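Telomeric DNA-binding factor trf1 (Schizosaccharomyces pombe, PDB 6K5S) probably binds telomeric DNA as a TRF-family factor and is likely to act at chromosome ends. Local coordinates at residues Pro11-Leu16 with Arg54-Ile59. Sequence-based numbering, arbitrary orientation.
Sequences PTLGNL and RMVKDI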
loop_
_atom_site.group_PDB
_atom_site.type_symbol
_atom_site.label_atom_id
_atom_site.label_comp_id
_atom_site.label_asym_id
_atom_site.label_seq_id
_atom_site.Cartn_x
_atom_site.Cartn_y
_atom_site.Cartn_z
ATOM N N PRO A 11 6.141 6.317 0.917
ATOM C CA PRO A 11 5.588 6.383 -0.460
ATOM C C PRO A 11 4.203 5.756 -0.610
ATOM O O PRO A 11 3.369 6.290 -1.352
ATOM C CB PRO A 11 6.653 5.654 -1.284
ATOM C CG PRO A 11 7.935 5.944 -0.546
ATOM C CD PRO A 11 7.539 5.841 0.914
ATOM N N THR A 12 3.923 4.656 0.080
ATOM C CA THR A 12 2.594 4.042 0.018
ATOM C C THR A 12 1.551 4.922 0.705
ATOM O O THR A 12 0.476 5.190 0.149
ATOM C CB THR A 12 2.624 2.651 0.679
ATOM O OG1 THR A 12 3.392 1.729 -0.115
ATOM C CG2 THR A 12 1.206 2.112 0.859
ATOM N N LEU A 13 1.849 5.364 1.937
ATOM C CA LEU A 13 0.982 6.303 2.628
ATOM C C LEU A 13 0.642 7.478 1.722
ATOM O O LEU A 13 -0.523 7.840 1.581
ATOM C CB LEU A 13 1.652 6.803 3.921
ATOM C CG LEU A 13 0.740 7.701 4.775
ATOM C CD1 LEU A 13 -0.503 6.937 5.222
ATOM C CD2 LEU A 13 1.488 8.223 6.013
ATOM N N GLY A 14 1.658 8.061 1.078
ATOM C CA GLY A 14 1.420 9.197 0.203
ATOM C C GLY A 14 0.593 8.852 -1.024
ATOM O O GLY A 14 -0.320 9.597 -1.400
ATOM N N ASN A 15 0.902 7.723 -1.674
ATOM C CA ASN A 15 0.186 7.358 -2.894
ATOM C C ASN A 15 -1.294 7.085 -2.604
ATOM O O ASN A 15 -2.191 7.595 -3.291
ATOM C CB ASN A 15 0.863 6.136 -3.505
ATOM C CG ASN A 15 0.233 5.688 -4.804
ATOM O OD1 ASN A 15 -0.051 6.487 -5.709
ATOM N ND2 ASN A 15 0.080 4.392 -4.936
ATOM N N LEU A 16 -1.567 6.304 -1.571
ATOM C CA LEU A 16 -2.953 5.987 -1.241
ATOM C C LEU A 16 -3.702 7.231 -0.800
ATOM O O LEU A 16 -4.885 7.386 -1.114
ATOM C CB LEU A 16 -3.007 4.897 -0.155
ATOM C CG LEU A 16 -2.391 3.538 -0.529
ATOM C CD1 LEU A 16 -2.348 2.582 0.693
ATOM C CD2 LEU A 16 -3.174 2.909 -1.652
ATOM N N ARG A 54 -6.623 1.618 5.051
ATOM C CA ARG A 54 -6.856 1.223 6.434
ATOM C C ARG A 54 -5.674 0.442 7.014
ATOM O O ARG A 54 -5.276 0.671 8.163
ATOM C CB ARG A 54 -8.147 0.406 6.526
ATOM C CG ARG A 54 -9.405 1.229 6.619
ATOM C CD ARG A 54 -10.690 0.335 6.608
ATOM N NE ARG A 54 -11.769 1.051 5.939
ATOM C CZ ARG A 54 -12.351 0.709 4.786
ATOM N NH1 ARG A 54 -12.016 -0.403 4.136
ATOM N NH2 ARG A 54 -13.305 1.489 4.295
ATOM N N MET A 55 -5.092 -0.474 6.238
ATOM C CA MET A 55 -3.947 -1.238 6.729
ATOM C C MET A 55 -2.736 -0.342 6.951
ATOM O O MET A 55 -2.056 -0.461 7.975
ATOM C CB MET A 55 -3.573 -2.368 5.756
ATOM C CG MET A 55 -4.604 -3.487 5.582
ATOM S SD MET A 55 -3.789 -4.841 4.696
ATOM C CE MET A 55 -2.359 -4.960 5.781
ATOM N N VAL A 56 -2.436 0.551 5.998
ATOM C CA VAL A 56 -1.248 1.392 6.155
ATOM C C VAL A 56 -1.463 2.399 7.282
ATOM O O VAL A 56 -0.546 2.663 8.062
ATOM C CB VAL A 56 -0.863 2.075 4.828
ATOM C CG1 VAL A 56 -1.829 3.127 4.443
ATOM C CG2 VAL A 56 0.538 2.714 4.929
ATOM N N LYS A 57 -2.677 2.949 7.404
ATOM C CA LYS A 57 -2.959 3.925 8.458
ATOM C C LYS A 57 -2.690 3.328 9.835
ATOM O O LYS A 57 -2.170 4.007 10.726
ATOM C CB LYS A 57 -4.415 4.398 8.365
ATOM C CG LYS A 57 -4.874 5.422 9.421
ATOM C CD LYS A 57 -6.407 5.605 9.382
ATOM C CE LYS A 57 -6.940 6.501 10.482
ATOM N NZ LYS A 57 -6.875 5.852 11.823
ATOM N N ASP A 58 -3.044 2.054 10.020
ATOM C CA ASP A 58 -2.839 1.402 11.313
ATOM C C ASP A 58 -1.361 1.280 11.660
ATOM O O ASP A 58 -1.005 1.240 12.844
ATOM C CB ASP A 58 -3.509 0.037 11.307
ATOM C CG ASP A 58 -5.001 0.131 11.498
ATOM O OD1 ASP A 58 -5.489 1.225 11.887
ATOM O OD2 ASP A 58 -5.679 -0.893 11.269
ATOM N N ILE A 59 -0.490 1.243 10.650
ATOM C CA ILE A 59 0.949 1.276 10.897
ATOM C C ILE A 59 1.372 2.613 11.488
ATOM O O ILE A 59 2.298 2.675 12.308
ATOM C CB ILE A 59 1.707 0.953 9.594
ATOM C CG1 ILE A 59 1.615 -0.542 9.323
ATOM C CG2 ILE A 59 3.168 1.395 9.669
ATOM C CD1 ILE A 59 1.474 -0.904 7.892
#
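Two helices of the TRF-family helical domain, 10-24 and 41-60, meet where V56 of the second packs against T12, L13 and L16 of the first. Their local axes approach to 10.0 Å and run at 133° to each other, nearer antiparallel than parallel, and the backbones come nearest at L13 and V56, whose CA atoms are 6.4 Å apart. The two methyls of V56 divide the contact. CG1, flanked by the backbone N and the carbonyl carbon (chi1 71°), serves both leucines: it lies 3.8 Å from CD1 of L16 and 4.1 Å from CD1 of L13. The L13 side chain comes in roughly perpendicular to V56, its CG swung anti to the backbone N (chi1 -175°), which brings the branch end closer to helix 41-60 than the CB direction alone would. V56 CG2 instead faces the methyl of T12, CG2 to CG2 at 4.2 Å, the two side chains running past one another and pointing opposite ways. No hydrogen bond joins the segments; the seam is wholly apolar and buried in the all-helical fold. L13 reaches on to F53 and Y60 and to T81 and A85 of helix 76-94. With its methyl turned to V56, T12 uses OG1 as a hydrogen-bond partner for N15 of the second subunit, while L16 packs on L9 of that same neighbouring chain.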